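Local coordinates for GlcNAc Inducible Gene 2, GIG2 (Candida albicans, PDB 6AKZ), which binds iron and is probably an oxygenase of the DUF1479 family, assigned to the cupin clan, at residues A[34-39]-A[303-308]; A[39-44]-A[216-221]; A[212-217]-A[284-289]. All coordinates share one frame; numbering follows the deposited sequence.

Contact 1: residues A[34-39]-A[303-308]; sequences QVTASW and YEIDLI
A T-shaped aromatic pair, Trp39 edge-on to Tyr303, joins helix 32-56 to the loop that follows helix 278-287, a worked example of an indole edge meeting a phenol face where a loop passes a helix. The planes of the Trp39 five-membered ring and the Tyr303 ring stand 68° apart with their centroids 4.5 Å from each other. Trp39 NE1 leads, sitting over the centre of the phenol face, 3.3 Å from Tyr303 CG. Trp39 CD1 follows, 3.7 Å from Tyr303 CG. Trp39 CG lies anti to the backbone N (chi1 173°), and the ring carried from there turns its NE1 edge to the phenol. Tyr303 is tied down at its far end, where OH is hydrogen-bonded to Asp294 OD1, while Phe291 stacks on Trp39.

One helical turn earlier the contact is looser and mostly of methyl groups. Val35 CG1 just touches Ile305 CD1 at 4.5 Å, and Thr36 CG2 lies 4.2 Å from Tyr303 O. No hydrogen bond crosses between the two segments, and the hydroxyl of Thr36 turns back to Val32 O within its own helix. In that position Thr36 OG1 still packs against the loop, resting 4.0 Å from Ile305 CB.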
# COMPACT_ATOMS: atom_id res chain seq x y z
N GLN A 34 -5.98 -10.30 29.04
CA GLN A 34 -6.63 -10.57 27.75
C GLN A 34 -5.71 -10.46 26.51
O GLN A 34 -5.84 -11.28 25.60
CB GLN A 34 -7.77 -9.58 27.56
CG GLN A 34 -9.08 -9.98 28.23
CD GLN A 34 -10.09 -8.83 28.25
OE1 GLN A 34 -9.77 -7.67 27.98
NE2 GLN A 34 -11.34 -9.16 28.55
N VAL A 35 -4.88 -9.43 26.46
CA VAL A 35 -3.92 -9.27 25.38
C VAL A 35 -2.90 -10.45 25.38
O VAL A 35 -2.68 -11.10 24.35
CB VAL A 35 -3.16 -7.95 25.43
CG1 VAL A 35 -2.10 -7.97 24.34
CG2 VAL A 35 -4.14 -6.76 25.23
N THR A 36 -2.28 -10.70 26.54
CA THR A 36 -1.46 -11.88 26.72
C THR A 36 -2.15 -13.18 26.29
O THR A 36 -1.53 -13.94 25.57
CB THR A 36 -1.01 -11.97 28.19
OG1 THR A 36 -0.36 -10.74 28.51
CG2 THR A 36 -0.04 -13.16 28.37
N ALA A 37 -3.39 -13.45 26.69
CA ALA A 37 -4.03 -14.66 26.23
C ALA A 37 -4.16 -14.67 24.72
O ALA A 37 -3.95 -15.73 24.10
CB ALA A 37 -5.38 -14.86 26.84
N SER A 38 -4.44 -13.49 24.16
CA SER A 38 -4.71 -13.35 22.72
C SER A 38 -3.42 -13.63 21.90
O SER A 38 -3.52 -14.16 20.78
CB SER A 38 -5.28 -11.96 22.40
OG SER A 38 -4.27 -10.95 22.32
N TRP A 39 -2.28 -13.20 22.43
CA TRP A 39 -0.96 -13.45 21.85
C TRP A 39 -0.62 -14.93 21.79
O TRP A 39 -0.09 -15.42 20.79
CB TRP A 39 0.13 -12.74 22.64
CG TRP A 39 1.57 -13.10 22.17
CD1 TRP A 39 2.42 -14.03 22.72
CD2 TRP A 39 2.28 -12.54 21.04
NE1 TRP A 39 3.63 -14.05 22.03
CE2 TRP A 39 3.55 -13.16 20.98
CE3 TRP A 39 1.96 -11.60 20.05
CZ2 TRP A 39 4.50 -12.84 20.01
CZ3 TRP A 39 2.94 -11.26 19.12
CH2 TRP A 39 4.17 -11.88 19.09
N TYR A 303 5.40 -16.83 27.29
CA TYR A 303 5.46 -15.38 26.95
C TYR A 303 4.85 -14.52 28.06
O TYR A 303 3.83 -14.87 28.61
CB TYR A 303 4.68 -15.06 25.63
CG TYR A 303 5.46 -15.39 24.41
CD1 TYR A 303 6.33 -14.49 23.86
CD2 TYR A 303 5.34 -16.64 23.83
CE1 TYR A 303 7.06 -14.81 22.74
CE2 TYR A 303 6.06 -16.99 22.71
CZ TYR A 303 6.88 -16.09 22.15
OH TYR A 303 7.61 -16.49 21.04
N GLU A 304 5.44 -13.36 28.29
CA GLU A 304 4.89 -12.36 29.20
C GLU A 304 5.08 -10.99 28.60
O GLU A 304 6.10 -10.68 28.04
CB GLU A 304 5.62 -12.39 30.56
CG GLU A 304 5.31 -13.67 31.32
CD GLU A 304 6.04 -13.74 32.65
OE1 GLU A 304 7.24 -14.04 32.62
OE2 GLU A 304 5.40 -13.49 33.71
N ILE A 305 4.10 -10.14 28.82
CA ILE A 305 4.05 -8.83 28.21
C ILE A 305 5.16 -7.94 28.69
O ILE A 305 5.57 -8.06 29.85
CB ILE A 305 2.66 -8.18 28.43
CG1 ILE A 305 2.47 -7.03 27.45
CG2 ILE A 305 2.50 -7.72 29.87
CD1 ILE A 305 1.02 -6.67 27.25
N ASP A 306 5.68 -7.12 27.80
CA ASP A 306 6.67 -6.12 28.09
C ASP A 306 6.03 -4.74 27.84
O ASP A 306 5.95 -4.28 26.68
CB ASP A 306 7.92 -6.23 27.18
CG ASP A 306 8.81 -4.96 27.23
OD1 ASP A 306 8.87 -4.33 28.30
OD2 ASP A 306 9.42 -4.56 26.20
N LEU A 307 5.63 -4.07 28.93
CA LEU A 307 5.04 -2.76 28.81
C LEU A 307 6.00 -1.64 29.12
O LEU A 307 5.58 -0.49 29.14
CB LEU A 307 3.81 -2.68 29.68
CG LEU A 307 2.65 -3.53 29.13
CD1 LEU A 307 1.68 -3.80 30.26
CD2 LEU A 307 1.87 -2.91 27.97
N ILE A 308 7.29 -1.96 29.25
CA ILE A 308 8.26 -0.99 29.75
C ILE A 308 9.33 -0.60 28.75
O ILE A 308 9.49 0.59 28.54
CB ILE A 308 8.96 -1.48 31.07
CG1 ILE A 308 7.95 -1.99 32.11
CG2 ILE A 308 9.82 -0.37 31.65
CD1 ILE A 308 6.82 -1.04 32.47

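Contact 2: residues A[39-44]-A[216-221]; sequences WKRLLV and GDWENW
Two bends set up the fork between Arg41 and Glu219: chi3 of Arg41 (-63°) turns NE aside from the extended course, and chi2 of Glu219 (90°) swings CD round to face it. The two chains cross at about a right angle, yet their flat ends are nearly coplanar, with the planes 24° apart. The result is a side-on, bidentate salt bridge in which each carboxylate oxygen is met on its syn side. Arg41 NE gives a nearly straight bond to Glu219 OE2 (2.7 Å), and Arg41 NH2 bonds to Glu219 OE1 (2.9 Å). The same NH2 also donates to Gly216 O at 3.2 Å, and a water accepts from Arg41 NH1, so partners lie around much of the guanidinium edge.

Beside this polar layer, Leu42 packs on the Trp218 indole. Leu42 CD1 makes a CH-pi contact 3.9 Å from the centroid of the six-membered ring, and Glu219 CD covers the opposite face. Leu42 CB lies 3.6 Å from Trp218 NE1, whose N-H bonds to Ser38 O. Segment 216-221 lies against helix 32-56, with Trp218 also touching Leu280 and Ala283 of helix 278-287 and Ile213 of helix 211-214.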
# COMPACT_ATOMS: atom_id res chain seq x y z
N TRP A 39 -2.28 -13.20 22.43
CA TRP A 39 -0.96 -13.45 21.85
C TRP A 39 -0.62 -14.93 21.79
O TRP A 39 -0.09 -15.42 20.79
CB TRP A 39 0.13 -12.74 22.64
CG TRP A 39 1.57 -13.10 22.17
CD1 TRP A 39 2.42 -14.03 22.72
CD2 TRP A 39 2.28 -12.54 21.04
NE1 TRP A 39 3.63 -14.05 22.03
CE2 TRP A 39 3.55 -13.16 20.98
CE3 TRP A 39 1.96 -11.60 20.05
CZ2 TRP A 39 4.50 -12.84 20.01
CZ3 TRP A 39 2.94 -11.26 19.12
CH2 TRP A 39 4.17 -11.88 19.09
N LYS A 40 -0.98 -15.65 22.85
CA LYS A 40 -0.84 -17.09 22.83
C LYS A 40 -1.75 -17.81 21.81
O LYS A 40 -1.29 -18.68 21.08
CB LYS A 40 -1.08 -17.57 24.25
CG LYS A 40 0.07 -17.14 25.13
CD LYS A 40 -0.22 -17.47 26.58
CE LYS A 40 0.87 -16.87 27.42
NZ LYS A 40 0.48 -17.16 28.84
N ARG A 41 -3.02 -17.47 21.77
CA ARG A 41 -3.95 -17.95 20.71
C ARG A 41 -3.38 -17.63 19.27
O ARG A 41 -3.49 -18.45 18.36
CB ARG A 41 -5.31 -17.30 20.78
CG ARG A 41 -6.08 -17.49 22.08
CD ARG A 41 -7.59 -17.24 21.87
NE ARG A 41 -7.86 -15.85 21.46
CZ ARG A 41 -8.03 -14.83 22.27
NH1 ARG A 41 -7.96 -15.00 23.61
NH2 ARG A 41 -8.27 -13.63 21.76
N LEU A 42 -2.85 -16.44 19.12
CA LEU A 42 -2.33 -15.98 17.84
C LEU A 42 -1.19 -16.89 17.31
O LEU A 42 -1.22 -17.32 16.16
CB LEU A 42 -1.85 -14.54 17.93
CG LEU A 42 -1.15 -14.00 16.68
CD1 LEU A 42 -2.16 -13.95 15.51
CD2 LEU A 42 -0.59 -12.64 16.94
N LEU A 43 -0.21 -17.15 18.17
CA LEU A 43 0.88 -17.99 17.81
C LEU A 43 0.48 -19.39 17.43
O LEU A 43 1.02 -19.94 16.46
CB LEU A 43 1.94 -18.00 18.91
CG LEU A 43 2.73 -16.74 19.20
CD1 LEU A 43 3.82 -17.06 20.20
CD2 LEU A 43 3.34 -16.03 17.99
N VAL A 44 -0.54 -19.93 18.09
CA VAL A 44 -1.02 -21.24 17.79
C VAL A 44 -1.61 -21.21 16.37
O VAL A 44 -1.22 -22.00 15.56
CB VAL A 44 -2.05 -21.72 18.83
CG1 VAL A 44 -2.77 -22.98 18.35
CG2 VAL A 44 -1.35 -21.91 20.19
N GLY A 216 -7.09 -7.21 22.91
CA GLY A 216 -7.07 -8.62 23.08
C GLY A 216 -8.04 -9.37 22.24
O GLY A 216 -8.30 -10.51 22.50
N ASP A 217 -8.51 -8.75 21.15
CA ASP A 217 -9.55 -9.29 20.31
C ASP A 217 -9.08 -9.15 18.81
O ASP A 217 -9.86 -8.78 17.97
CB ASP A 217 -10.82 -8.44 20.54
CG ASP A 217 -12.06 -8.96 19.86
OD1 ASP A 217 -12.19 -10.18 19.58
OD2 ASP A 217 -12.99 -8.12 19.61
N TRP A 218 -7.81 -9.50 18.54
CA TRP A 218 -7.31 -9.57 17.16
C TRP A 218 -8.21 -10.30 16.21
O TRP A 218 -8.31 -9.93 15.03
CB TRP A 218 -5.86 -10.10 17.09
CG TRP A 218 -5.68 -11.51 17.43
CD1 TRP A 218 -5.20 -12.00 18.66
CD2 TRP A 218 -5.93 -12.65 16.62
NE1 TRP A 218 -5.18 -13.36 18.64
CE2 TRP A 218 -5.60 -13.80 17.39
CE3 TRP A 218 -6.39 -12.83 15.30
CZ2 TRP A 218 -5.71 -15.07 16.90
CZ3 TRP A 218 -6.49 -14.11 14.82
CH2 TRP A 218 -6.13 -15.23 15.60
N GLU A 219 -8.96 -11.29 16.68
CA GLU A 219 -9.78 -12.08 15.80
C GLU A 219 -10.83 -11.27 15.12
O GLU A 219 -11.30 -11.64 14.03
CB GLU A 219 -10.49 -13.22 16.56
CG GLU A 219 -9.59 -14.34 17.00
CD GLU A 219 -8.98 -14.14 18.40
OE1 GLU A 219 -9.00 -12.99 18.99
OE2 GLU A 219 -8.44 -15.17 18.88
N ASN A 220 -11.22 -10.17 15.74
CA ASN A 220 -12.22 -9.32 15.15
C ASN A 220 -11.67 -8.06 14.42
O ASN A 220 -12.46 -7.16 14.08
CB ASN A 220 -13.22 -8.96 16.21
CG ASN A 220 -14.09 -10.15 16.51
OD1 ASN A 220 -14.74 -10.71 15.62
ND2 ASN A 220 -14.06 -10.56 17.70
N TRP A 221 -10.35 -7.97 14.26
CA TRP A 221 -9.76 -6.86 13.47
C TRP A 221 -10.22 -6.94 12.00
O TRP A 221 -10.11 -8.01 11.39
CB TRP A 221 -8.25 -6.86 13.56
CG TRP A 221 -7.64 -5.67 12.92
CD1 TRP A 221 -7.84 -4.37 13.26
CD2 TRP A 221 -6.82 -5.66 11.75
NE1 TRP A 221 -7.18 -3.56 12.37
CE2 TRP A 221 -6.54 -4.33 11.44
CE3 TRP A 221 -6.31 -6.67 10.91
CZ2 TRP A 221 -5.71 -3.97 10.37
CZ3 TRP A 221 -5.55 -6.30 9.81
CH2 TRP A 221 -5.22 -4.96 9.57
O HOH W 1 -8.10 -12.49 25.28

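Contact 3: residues A[212-217]-A[284-289]; sequences SIFEGD and YIMLRP
Leu287 meets Ile213 and Phe214 where helix 278-287 packs against the C-terminal end of helix 211-214, and its side chain shows how a single leucine can serve two neighbours. Its CB leans on the indole of Trp39, in helix 32-56. Leu287 CG, set anti to the carbonyl carbon (chi1 -63°), comes next and makes the tightest touch across the two segments, 3.6 Å from Ile213 CG2. Both methyls of the branch stay near it: Leu287 CD1 is 4.0 Å and Leu287 CD2 3.8 Å from Ile213 CG2. Leu287 CD2 reaches further, to the ring of Phe214, whose CD1 is 4.3 Å away.

Met286 supplies the larger share of this side of the contact. Its CB sits 4.1 Å from Ile213 CG2, so this one methyl touches consecutive residues of the opposing helix. The methionine chain then folds at chi2 and chi3, the latter (-60°) placing CE 3.8 Å from Phe214 CZ. The phenyl edge also meets backbone, since Phe214 CE1 lies 3.7 Å from Met286 O, an oxygen hydrogen-bonded to Trp201 NE1. Every touching residue is buried and no hydrogen bond crosses the contact.

Just beyond Phe214, a Schellman motif closes helix 211-214: Gly216 N returns to Ile213 O and Asp217 N to Ser212 O, with Gly216 at a positive phi of 94°. The two helices are flanked by helix 199-202, whose Trp201 touches Phe214, and by helix 32-56, whose Val35 also touches Leu287.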
# COMPACT_ATOMS: atom_id res chain seq x y z
N SER A 212 -8.74 -3.21 18.13
CA SER A 212 -9.20 -4.59 18.43
C SER A 212 -8.03 -5.47 18.83
O SER A 212 -8.14 -6.26 19.74
CB SER A 212 -9.92 -5.21 17.23
OG SER A 212 -11.22 -4.66 17.06
N ILE A 213 -6.88 -5.26 18.20
CA ILE A 213 -5.69 -6.02 18.55
C ILE A 213 -5.18 -5.61 19.95
O ILE A 213 -4.84 -6.46 20.76
CB ILE A 213 -4.64 -5.81 17.48
CG1 ILE A 213 -5.15 -6.34 16.12
CG2 ILE A 213 -3.29 -6.38 17.91
CD1 ILE A 213 -4.19 -6.01 14.99
N PHE A 214 -5.09 -4.33 20.21
CA PHE A 214 -4.60 -3.84 21.49
C PHE A 214 -5.54 -4.12 22.66
O PHE A 214 -5.15 -3.93 23.83
CB PHE A 214 -4.37 -2.37 21.39
CG PHE A 214 -3.24 -2.01 20.45
CD1 PHE A 214 -2.05 -2.67 20.48
CD2 PHE A 214 -3.41 -0.98 19.53
CE1 PHE A 214 -0.98 -2.27 19.64
CE2 PHE A 214 -2.39 -0.59 18.71
CZ PHE A 214 -1.17 -1.21 18.75
N GLU A 215 -6.76 -4.52 22.36
CA GLU A 215 -7.70 -4.90 23.42
C GLU A 215 -7.81 -6.39 23.69
O GLU A 215 -8.56 -6.77 24.56
CB GLU A 215 -9.09 -4.41 23.05
CG GLU A 215 -9.20 -2.92 23.17
CD GLU A 215 -10.59 -2.43 22.81
OE1 GLU A 215 -11.29 -3.14 22.07
OE2 GLU A 215 -10.92 -1.30 23.25
N GLY A 216 -7.09 -7.21 22.91
CA GLY A 216 -7.07 -8.62 23.08
C GLY A 216 -8.04 -9.37 22.24
O GLY A 216 -8.30 -10.51 22.50
N ASP A 217 -8.51 -8.75 21.15
CA ASP A 217 -9.55 -9.29 20.31
C ASP A 217 -9.08 -9.15 18.81
O ASP A 217 -9.86 -8.78 17.97
CB ASP A 217 -10.82 -8.44 20.54
CG ASP A 217 -12.06 -8.96 19.86
OD1 ASP A 217 -12.19 -10.18 19.58
OD2 ASP A 217 -12.99 -8.12 19.61
N TYR A 284 0.26 -10.03 14.76
CA TYR A 284 1.60 -10.37 15.22
C TYR A 284 2.51 -9.16 15.25
O TYR A 284 3.17 -8.86 16.26
CB TYR A 284 2.20 -11.42 14.29
CG TYR A 284 3.57 -11.90 14.70
CD1 TYR A 284 3.76 -12.93 15.64
CD2 TYR A 284 4.71 -11.31 14.13
CE1 TYR A 284 5.06 -13.36 15.98
CE2 TYR A 284 5.98 -11.74 14.47
CZ TYR A 284 6.15 -12.77 15.37
OH TYR A 284 7.46 -13.15 15.66
N ILE A 285 2.46 -8.38 14.19
CA ILE A 285 3.31 -7.20 14.03
C ILE A 285 2.96 -6.21 15.11
O ILE A 285 3.89 -5.72 15.77
CB ILE A 285 3.20 -6.57 12.63
CG1 ILE A 285 3.93 -7.52 11.65
CG2 ILE A 285 3.84 -5.21 12.50
CD1 ILE A 285 3.57 -7.40 10.19
N MET A 286 1.68 -5.88 15.24
CA MET A 286 1.28 -4.84 16.21
C MET A 286 1.61 -5.19 17.63
O MET A 286 1.88 -4.31 18.41
CB MET A 286 -0.18 -4.44 16.09
CG MET A 286 -0.50 -3.80 14.73
SD MET A 286 0.61 -2.50 14.09
CE MET A 286 0.50 -1.27 15.38
N LEU A 287 1.45 -6.45 17.98
CA LEU A 287 1.80 -6.90 19.32
C LEU A 287 3.25 -7.25 19.55
O LEU A 287 3.67 -7.38 20.72
CB LEU A 287 0.94 -8.10 19.72
CG LEU A 287 -0.56 -7.87 19.82
CD1 LEU A 287 -1.33 -9.12 20.15
CD2 LEU A 287 -0.90 -6.83 20.85
N ARG A 288 4.04 -7.42 18.50
CA ARG A 288 5.45 -7.78 18.67
C ARG A 288 6.31 -6.89 19.63
O ARG A 288 7.14 -7.45 20.36
CB ARG A 288 6.13 -8.00 17.35
CG ARG A 288 7.49 -8.67 17.44
CD ARG A 288 7.48 -10.06 18.01
NE ARG A 288 8.83 -10.67 17.85
CZ ARG A 288 9.23 -11.80 18.42
NH1 ARG A 288 8.42 -12.44 19.24
NH2 ARG A 288 10.45 -12.27 18.14
N PRO A 289 6.12 -5.55 19.64
CA PRO A 289 6.86 -4.72 20.61
C PRO A 289 6.57 -5.07 22.04
O PRO A 289 7.44 -4.81 22.87
CB PRO A 289 6.46 -3.28 20.26
CG PRO A 289 6.00 -3.37 18.82
CD PRO A 289 5.31 -4.70 18.74

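Overall arrangement
The three contacts lie within about 11 Å of one another, centre to centre, on the same side of the chain's centre and away from the iron site. Contacts 1 and 2 share helix 32-56 and meet at Trp39, whereas contacts 2 and 3 share Gly216 and Asp217, the turn leaving helix 211-214. Their chemistry differs with their burial, not with distance from the chain's centre. Contact 3 is buried, and its side chains meet through apolar groups alone; contact 1, also buried, depends on aromatic geometry; contact 2 is only partly buried and alone adds a salt bridge to its packing. In sequence, contacts 2 and 3 fall inside the long loop closed by contact 1, so distant parts of the chain converge around one helix.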